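PDB 6W0V: bacteriocin immunity protein from Pseudomonas aeruginosa, which binds the nuclease domain of its cognate bacteriocin, pyocin S8, and presumably protects the producing cell by keeping that DNase inactive. Local coordinates for residues I4-E9 and P78-A82; L15-L19 and V33-I37; A40-P44 and R67-R72. The protein carries 1 engineered substitution. One frame throughout, in Å; residues are numbered along the deposited sequence.

Interaction 1: I4-E9 and P78-A82. Engineered in segment 4-9: H7 (natural residue Tyr).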
loop_
_atom_site.group_PDB
_atom_site.type_symbol
_atom_site.label_atom_id
_atom_site.label_comp_id
_atom_site.label_asym_id
_atom_site.label_seq_id
_atom_site.Cartn_x
_atom_site.Cartn_y
_atom_site.Cartn_z
ATOM N N ILE B 4 2.895 -20.333 11.099
ATOM C CA ILE B 4 2.056 -21.116 10.147
ATOM C C ILE B 4 1.528 -22.359 10.859
ATOM O O ILE B 4 0.349 -22.663 10.714
ATOM C CB ILE B 4 2.885 -21.485 8.906
ATOM C CG1 ILE B 4 3.112 -20.249 8.027
ATOM C CG2 ILE B 4 2.251 -22.645 8.154
ATOM C CD1 ILE B 4 1.880 -19.754 7.314
ATOM N N SER B 5 2.397 -23.057 11.582
ATOM C CA SER B 5 2.068 -24.347 12.232
ATOM C C SER B 5 1.043 -24.129 13.349
ATOM O O SER B 5 0.419 -25.110 13.756
ATOM C CB SER B 5 3.302 -24.996 12.749
ATOM O OG SER B 5 3.917 -24.171 13.716
ATOM N N ASP B 6 0.904 -22.893 13.835
ATOM C CA ASP B 6 -0.079 -22.514 14.882
ATOM C C ASP B 6 -1.436 -22.218 14.244
ATOM O O ASP B 6 -2.412 -22.076 14.991
ATOM C CB ASP B 6 0.351 -21.264 15.650
ATOM C CG ASP B 6 1.675 -21.378 16.378
ATOM O OD1 ASP B 6 1.932 -22.450 16.957
ATOM O OD2 ASP B 6 2.429 -20.377 16.370
ATOM N N HIS B 7 -1.497 -22.087 12.920
ATOM C CA HIS B 7 -2.774 -21.818 12.224
ATOM C C HIS B 7 -3.290 -23.088 11.572
ATOM O O HIS B 7 -2.478 -23.839 11.017
ATOM C CB HIS B 7 -2.636 -20.811 11.094
ATOM C CG HIS B 7 -2.178 -19.462 11.506
ATOM N ND1 HIS B 7 -3.033 -18.380 11.549
ATOM C CD2 HIS B 7 -0.955 -19.004 11.823
ATOM C CE1 HIS B 7 -2.349 -17.310 11.890
ATOM N NE2 HIS B 7 -1.074 -17.666 12.068
ATOM N N THR B 8 -4.605 -23.244 11.533
ATOM C CA THR B 8 -5.242 -24.108 10.520
ATOM C C THR B 8 -5.130 -23.373 9.186
ATOM O O THR B 8 -5.000 -22.127 9.166
ATOM C CB THR B 8 -6.690 -24.455 10.868
ATOM O OG1 THR B 8 -7.417 -23.234 10.748
ATOM C CG2 THR B 8 -6.835 -25.068 12.243
ATOM N N GLU B 9 -5.163 -24.118 8.093
ATOM C CA GLU B 9 -5.136 -23.497 6.753
ATOM C C GLU B 9 -6.326 -22.548 6.615
ATOM O O GLU B 9 -6.126 -21.435 6.139
ATOM C CB GLU B 9 -5.202 -24.552 5.663
ATOM C CG GLU B 9 -5.276 -23.919 4.297
ATOM C CD GLU B 9 -5.048 -24.909 3.187
ATOM O OE1 GLU B 9 -6.026 -25.255 2.501
ATOM O OE2 GLU B 9 -3.895 -25.340 3.037
ATOM N N PRO B 78 7.356 -26.038 7.851
ATOM C CA PRO B 78 6.129 -26.738 8.177
ATOM C C PRO B 78 4.907 -26.002 7.637
ATOM O O PRO B 78 4.942 -24.801 7.403
ATOM C CB PRO B 78 6.123 -26.807 9.702
ATOM C CG PRO B 78 6.946 -25.628 10.127
ATOM C CD PRO B 78 7.968 -25.420 9.031
ATOM N N GLY B 79 3.863 -26.775 7.394
ATOM C CA GLY B 79 2.561 -26.263 6.975
ATOM C C GLY B 79 1.670 -26.066 8.173
ATOM O O GLY B 79 2.176 -25.964 9.325
ATOM N N PHE B 80 0.378 -26.013 7.903
ATOM C CA PHE B 80 -0.669 -25.638 8.877
ATOM C C PHE B 80 -0.883 -26.795 9.841
ATOM O O PHE B 80 -0.535 -27.927 9.479
ATOM C CB PHE B 80 -1.930 -25.263 8.108
ATOM C CG PHE B 80 -1.695 -24.070 7.230
ATOM C CD1 PHE B 80 -1.452 -22.838 7.809
ATOM C CD2 PHE B 80 -1.662 -24.172 5.851
ATOM C CE1 PHE B 80 -1.205 -21.729 7.022
ATOM C CE2 PHE B 80 -1.414 -23.060 5.064
ATOM C CZ PHE B 80 -1.203 -21.835 5.653
ATOM N N LYS B 81 -1.430 -26.520 11.025
ATOM C CA LYS B 81 -1.962 -27.603 11.894
ATOM C C LYS B 81 -3.273 -28.076 11.260
ATOM O O LYS B 81 -3.947 -27.251 10.611
ATOM C CB LYS B 81 -2.105 -27.169 13.357
ATOM C CG LYS B 81 -3.233 -26.202 13.682
ATOM C CD LYS B 81 -3.271 -25.870 15.158
ATOM C CE LYS B 81 -4.203 -24.729 15.502
ATOM N NZ LYS B 81 -3.778 -24.051 16.748
ATOM N N ALA B 82 -3.584 -29.365 11.405
ATOM C CA ALA B 82 -4.795 -30.028 10.861
ATOM C C ALA B 82 -6.053 -29.253 11.271
ATOM O O ALA B 82 -6.136 -28.681 12.358
ATOM C CB ALA B 82 -4.853 -31.457 11.340
HETATM O O HOH W 1 -1.298 -23.663 17.520
HETATM O O HOH W 2 -5.407 -26.877 8.437
#

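Interaction 2: L15-L19 and V33-I37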
loop_
_atom_site.group_PDB
_atom_site.type_symbol
_atom_site.label_atom_id
_atom_site.label_comp_id
_atom_site.label_asym_id
_atom_site.label_seq_id
_atom_site.Cartn_x
_atom_site.Cartn_y
_atom_site.Cartn_z
ATOM N N LEU B 15 -7.333 -14.957 7.078
ATOM C CA LEU B 15 -6.486 -13.739 7.199
ATOM C C LEU B 15 -6.241 -13.179 5.806
ATOM O O LEU B 15 -6.449 -11.976 5.591
ATOM C CB LEU B 15 -5.133 -14.049 7.840
ATOM C CG LEU B 15 -5.115 -14.250 9.349
ATOM C CD1 LEU B 15 -3.713 -14.634 9.792
ATOM C CD2 LEU B 15 -5.593 -12.999 10.073
ATOM N N ILE B 16 -5.777 -14.027 4.897
ATOM C CA ILE B 16 -5.420 -13.581 3.531
ATOM C C ILE B 16 -6.679 -13.013 2.890
ATOM O O ILE B 16 -6.595 -11.965 2.253
ATOM C CB ILE B 16 -4.851 -14.736 2.705
ATOM C CG1 ILE B 16 -3.585 -15.308 3.341
ATOM C CG2 ILE B 16 -4.617 -14.273 1.283
ATOM C CD1 ILE B 16 -3.190 -16.655 2.788
ATOM N N SER B 17 -7.786 -13.742 3.019
ATOM C CA SER B 17 -9.077 -13.371 2.405
ATOM C C SER B 17 -9.455 -11.964 2.866
ATOM O O SER B 17 -9.899 -11.185 2.030
ATOM C CB SER B 17 -10.139 -14.352 2.751
ATOM O OG SER B 17 -11.368 -13.965 2.159
ATOM N N GLU B 18 -9.236 -11.660 4.141
ATOM C CA GLU B 18 -9.544 -10.325 4.708
ATOM C C GLU B 18 -8.919 -9.249 3.822
ATOM O O GLU B 18 -9.591 -8.272 3.532
ATOM C CB GLU B 18 -9.011 -10.184 6.128
ATOM C CG GLU B 18 -9.753 -11.037 7.129
ATOM C CD GLU B 18 -9.380 -10.759 8.569
ATOM O OE1 GLU B 18 -9.306 -9.579 8.930
ATOM O OE2 GLU B 18 -9.169 -11.720 9.318
ATOM N N LEU B 19 -7.669 -9.431 3.408
ATOM C CA LEU B 19 -6.956 -8.391 2.627
ATOM C C LEU B 19 -7.667 -8.141 1.298
ATOM O O LEU B 19 -7.624 -7.010 0.821
ATOM C CB LEU B 19 -5.501 -8.798 2.428
ATOM C CG LEU B 19 -4.712 -8.966 3.720
ATOM C CD1 LEU B 19 -3.286 -9.370 3.425
ATOM C CD2 LEU B 19 -4.748 -7.685 4.546
ATOM N N VAL B 33 -3.033 -7.804 10.012
ATOM C CA VAL B 33 -3.389 -8.986 9.180
ATOM C C VAL B 33 -2.226 -9.244 8.234
ATOM O O VAL B 33 -1.744 -10.377 8.147
ATOM C CB VAL B 33 -4.711 -8.750 8.441
ATOM C CG1 VAL B 33 -4.990 -9.849 7.433
ATOM C CG2 VAL B 33 -5.855 -8.614 9.424
ATOM N N VAL B 34 -1.777 -8.230 7.527
ATOM C CA VAL B 34 -0.696 -8.407 6.531
ATOM C C VAL B 34 0.480 -9.079 7.219
ATOM O O VAL B 34 0.999 -10.057 6.699
ATOM C CB VAL B 34 -0.269 -7.074 5.907
ATOM C CG1 VAL B 34 1.039 -7.225 5.144
ATOM C CG2 VAL B 34 -1.367 -6.515 5.023
ATOM N N TYR B 35 0.897 -8.562 8.360
ATOM C CA TYR B 35 2.119 -9.060 9.020
ATOM C C TYR B 35 1.852 -10.389 9.701
ATOM O O TYR B 35 2.799 -11.163 9.782
ATOM C CB TYR B 35 2.727 -7.985 9.906
ATOM C CG TYR B 35 3.485 -7.087 8.980
ATOM C CD1 TYR B 35 4.706 -7.496 8.473
ATOM C CD2 TYR B 35 2.887 -5.976 8.431
ATOM C CE1 TYR B 35 5.382 -6.735 7.536
ATOM C CE2 TYR B 35 3.553 -5.193 7.506
ATOM C CZ TYR B 35 4.806 -5.571 7.060
ATOM O OH TYR B 35 5.480 -4.825 6.136
ATOM N N ALA B 36 0.627 -10.647 10.138
ATOM C CA ALA B 36 0.290 -11.976 10.682
ATOM C C ALA B 36 0.607 -12.963 9.564
ATOM O O ALA B 36 1.249 -13.997 9.818
ATOM C CB ALA B 36 -1.143 -12.059 11.128
ATOM N N ILE B 37 0.218 -12.609 8.347
ATOM C CA ILE B 37 0.406 -13.501 7.174
ATOM C C ILE B 37 1.889 -13.562 6.845
ATOM O O ILE B 37 2.446 -14.653 6.750
ATOM C CB ILE B 37 -0.397 -13.011 5.968
ATOM C CG1 ILE B 37 -1.890 -13.081 6.264
ATOM C CG2 ILE B 37 -0.004 -13.792 4.722
ATOM C CD1 ILE B 37 -2.711 -12.252 5.358
#

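Interaction 3: A40-P44 and R67-R72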
loop_
_atom_site.group_PDB
_atom_site.type_symbol
_atom_site.label_atom_id
_atom_site.label_comp_id
_atom_site.label_asym_id
_atom_site.label_seq_id
_atom_site.Cartn_x
_atom_site.Cartn_y
_atom_site.Cartn_z
ATOM N N ALA B 40 4.389 -15.032 9.422
ATOM C CA ALA B 40 4.168 -16.495 9.484
ATOM C C ALA B 40 4.745 -17.124 8.221
ATOM O O ALA B 40 5.409 -18.159 8.326
ATOM C CB ALA B 40 2.704 -16.798 9.613
ATOM N N ALA B 41 4.460 -16.538 7.063
ATOM C CA ALA B 41 4.746 -17.186 5.764
ATOM C C ALA B 41 6.239 -17.484 5.652
ATOM O O ALA B 41 6.588 -18.524 5.104
ATOM C CB ALA B 41 4.290 -16.336 4.622
ATOM N N GLN B 42 7.089 -16.568 6.107
ATOM C CA GLN B 42 8.554 -16.630 5.917
ATOM C C GLN B 42 8.871 -16.747 4.438
ATOM O O GLN B 42 9.883 -17.365 4.077
ATOM C CB GLN B 42 9.159 -17.799 6.671
ATOM C CG GLN B 42 8.956 -17.695 8.160
ATOM C CD GLN B 42 9.428 -18.975 8.779
ATOM O OE1 GLN B 42 8.697 -19.950 8.796
ATOM N NE2 GLN B 42 10.666 -18.989 9.233
ATOM N N HIS B 43 8.019 -16.167 3.613
ATOM C CA HIS B 43 8.278 -16.110 2.166
ATOM C C HIS B 43 9.321 -15.033 1.952
ATOM O O HIS B 43 9.178 -13.941 2.490
ATOM C CB HIS B 43 7.010 -15.827 1.394
ATOM C CG HIS B 43 7.198 -16.145 -0.034
ATOM N ND1 HIS B 43 8.049 -15.437 -0.840
ATOM C CD2 HIS B 43 6.724 -17.167 -0.770
ATOM C CE1 HIS B 43 8.049 -15.974 -2.042
ATOM N NE2 HIS B 43 7.240 -17.044 -2.022
ATOM N N PRO B 44 10.384 -15.294 1.173
ATOM C CA PRO B 44 11.411 -14.290 0.927
ATOM C C PRO B 44 10.846 -13.007 0.309
ATOM O O PRO B 44 11.447 -11.984 0.463
ATOM C CB PRO B 44 12.392 -14.943 -0.053
ATOM C CG PRO B 44 11.670 -16.175 -0.555
ATOM C CD PRO B 44 10.681 -16.572 0.520
ATOM N N ARG B 67 1.023 -19.616 -2.888
ATOM C CA ARG B 67 2.423 -19.148 -2.977
ATOM C C ARG B 67 3.110 -19.400 -1.635
ATOM O O ARG B 67 4.285 -19.809 -1.627
ATOM C CB ARG B 67 2.445 -17.689 -3.414
ATOM C CG ARG B 67 2.026 -17.528 -4.865
ATOM C CD ARG B 67 2.303 -16.130 -5.343
ATOM N NE ARG B 67 1.412 -15.127 -4.800
ATOM C CZ ARG B 67 0.174 -14.897 -5.219
ATOM N NH1 ARG B 67 -0.372 -15.643 -6.160
ATOM N NH2 ARG B 67 -0.529 -13.904 -4.708
ATOM N N ILE B 68 2.388 -19.210 -0.538
ATOM C CA ILE B 68 2.962 -19.403 0.819
ATOM C C ILE B 68 3.195 -20.886 1.035
ATOM O O ILE B 68 4.282 -21.261 1.442
ATOM C CB ILE B 68 2.035 -18.813 1.882
ATOM C CG1 ILE B 68 2.058 -17.292 1.765
ATOM C CG2 ILE B 68 2.428 -19.295 3.262
ATOM C CD1 ILE B 68 1.061 -16.593 2.632
ATOM N N LYS B 69 2.181 -21.681 0.744
ATOM C CA LYS B 69 2.273 -23.128 0.996
ATOM C C LYS B 69 3.352 -23.728 0.109
ATOM O O LYS B 69 4.113 -24.552 0.598
ATOM C CB LYS B 69 0.926 -23.756 0.702
ATOM C CG LYS B 69 -0.102 -23.499 1.778
ATOM C CD LYS B 69 -1.461 -23.939 1.362
ATOM C CE LYS B 69 -1.529 -25.413 1.039
ATOM N NZ LYS B 69 -2.905 -25.726 0.620
ATOM N N GLU B 70 3.381 -23.347 -1.157
ATOM C CA GLU B 70 4.329 -23.976 -2.099
ATOM C C GLU B 70 5.733 -23.642 -1.647
ATOM O O GLU B 70 6.602 -24.509 -1.640
ATOM C CB GLU B 70 4.133 -23.498 -3.520
ATOM C CG GLU B 70 2.928 -24.117 -4.148
ATOM C CD GLU B 70 2.888 -23.880 -5.637
ATOM O OE1 GLU B 70 3.566 -22.951 -6.107
ATOM O OE2 GLU B 70 2.191 -24.624 -6.306
ATOM N N TRP B 71 5.949 -22.393 -1.283
ATOM C CA TRP B 71 7.306 -21.983 -0.918
ATOM C C TRP B 71 7.747 -22.743 0.330
ATOM O O TRP B 71 8.865 -23.283 0.367
ATOM C CB TRP B 71 7.349 -20.476 -0.723
ATOM C CG TRP B 71 8.785 -20.124 -0.700
ATOM C CD1 TRP B 71 9.623 -20.011 -1.768
ATOM C CD2 TRP B 71 9.596 -20.088 0.468
ATOM N NE1 TRP B 71 10.903 -19.817 -1.338
ATOM C CE2 TRP B 71 10.915 -19.861 0.029
ATOM C CE3 TRP B 71 9.321 -20.174 1.834
ATOM C CZ2 TRP B 71 11.974 -19.746 0.918
ATOM C CZ3 TRP B 71 10.371 -20.035 2.711
ATOM C CH2 TRP B 71 11.671 -19.828 2.256
ATOM N N ARG B 72 6.878 -22.808 1.324
ATOM C CA ARG B 72 7.207 -23.475 2.601
ATOM C C ARG B 72 7.415 -24.958 2.341
ATOM O O ARG B 72 8.410 -25.493 2.822
ATOM C CB ARG B 72 6.078 -23.249 3.592
ATOM C CG ARG B 72 6.020 -21.791 4.005
ATOM C CD ARG B 72 4.936 -21.540 5.002
ATOM N NE ARG B 72 5.270 -22.232 6.219
ATOM C CZ ARG B 72 6.151 -21.835 7.123
ATOM N NH1 ARG B 72 6.773 -20.673 6.991
ATOM N NH2 ARG B 72 6.365 -22.586 8.190
HETATM O O HOH W 3 5.848 -18.824 2.410
HETATM O O HOH W 4 8.173 -22.020 10.150
HETATM O O HOH W 5 5.898 -19.225 -3.439
#

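Interaction 1: I4-E9 and P78-A82
The ring of F80 is inserted between I4 and E9, and apolar contacts line both of its faces. E9 CA stands over one face, 3.8 Å from the centroid of the F80 ring and 21° off its normal. Over the opposite face I4 CG2 makes a second CH-pi contact, 4.1 Å from the F80 centroid, while the other branch of the isoleucine carries CD1 to 3.7 Å from F80 CE1. The carbonyl oxygen of H7, an engineered residue (tyrosine in the natural sequence), meets the ring at its edge. The carboxylate of E9 is turned almost perpendicular to the ring and pairs with K69 in a salt bridge.

The two segments bring the chain termini together in the all-helical fold of the colicin immunity family. Residues 4-6 form a 3-10 turn; after H7, T8 N-caps helix 9-21, its side chain bonding a backbone N and its own N the E11 carboxylate. Segment 78-82 is the tail beyond helix 61-74.

Direct hydrogen bonds come from K81. Its backbone N reaches H7 O at 2.9 Å. Its side chain starts with CG flanked by both main-chain neighbours of CA (chi1 72°), then runs extended past H7, so that NZ lies 3.0 Å from D6 O, approaching from above the carbonyl plane (by 45°).

Weaker polar contacts flank these bonds: S5 CA lies 3.3 Å from G79 O, and T8 CA lies 3.4 Å from K81 O in a nearly straight CA-H...O contact. A water accepts from E9 N at 2.8 Å and donates to K81 O.

Interaction 2: L15-L19 and V33-I37
Helices 9-21 and 27-41 form an antiparallel-leaning pair in the helical bundle of the immunity protein, joined here by L15, I16 and L19 against V33, V34 and I37. Their short segments approach to 9.2 Å between axes, with N-to-C directions 140° apart. I37 makes contact with L15, I16 and L19. Its CG1 is opposite its own carbonyl carbon (chi1 -65°), and the nearly extended chain beyond drives CD1 into the facing helix, 3.5 Å from the backbone I16 CA. There L19 CD1 meets it tip to tip, also 3.5 Å from I37 CD1, and I16 crosses it at about a right angle, with I16 CG1 3.8 Å from I37 CD1. Behind this tip, L15 CB rests 3.7 Å from I37 CG1.

The other methyl of L19 serves two valines: L19 CD2 lies 3.6 Å from V33 CG1 and equally close to V34 CG2. V33 CG1 also packs against the main chain, 3.2 Å from L15 O. At one flank L15 CD1 touches A36 CB at 3.9 Å.

Around the pair, I16 continues onto V64 and L65 of helix 61-74, I37 reaches I68 of that helix, and L19 and I37 both rest on I50 of helix 48-51. V34 packs on F51 of helix 48-51 and on F81 of the pyocin S8 chain.

Interaction 3: A40-P44 and R67-R72
R72 NH1 is gripped from two directions by the end of helix 27-41. It donates to Q42 OE1 at 2.7 Å in an almost linear bond (N-H...O 175°) and to A41 O at 2.9 Å. Both acceptors lie within 4° of the guanidinium plane, which suits the two N-H groups of NH1, since both lie in that plane. The acceptors are used differently, however: the donor sits well above the A41 carbonyl plane, but only moderately tilted from the Q42 amide plane. R72 is straight at chi2, then turns at chi3, which brings NH1 to A41 O and Q42 OE1. A water accepting from R72 NH2 and donating to Q42 OE1 bridges the same two side chains, and NH2 also bonds to P78 O. These bonds would hold the guanidinium against rotation.

A41 O receives a further hydrogen from a water that also donates to I68 O, so the carbonyl at the helix end is shared by arginine and solvent. The A41 CB methyl packs 3.7 Å from I68 CG1.

Where segment 40-44 runs on past Q42, W71 supplies a platform. P44 CD sits over the centre of its six-membered ring, 3.5 Å from the centroid, in a CH-pi contact. H43 meets the indole obliquely, the imidazole and five-membered rings at 48°, with H43 CD2 3.4 Å from W71 CB. A water links H43 NE2, at 2.9 Å, to R67 O, whereas ND1 bonds to D45 N. P44 O, in turn, accepts from K84 NZ of the pyocin S8 chain.

Q42, just beyond the helix, takes a positive phi; with R72 NH1 donating to A41 O, the carbonyl of the last helical residue, this left-handed exit is characteristic of a capped helix C terminus, docked here on helix 61-74 of the immunity-protein bundle.

From the N terminus, residues 4-9 lead into helix 9-21, whose residues 15-19 meet 33-37 on helix 27-41; interaction 2 thus closes a short helix-to-helix loop. The second helix then ends in segment 40-44, and interaction 3 closes the next loop, through helix 48-51, onto helix 61-74. These two loops follow in series, and both nest inside the large one that interaction 1 closes between the chain termini. The contacts adjoin: the engineered H7 packs on L15 between interactions 1 and 2, I16 on I68 between 2 and 3, and I4 on R72 between 1 and 3. Together they tie three helices and both tails into one bundle.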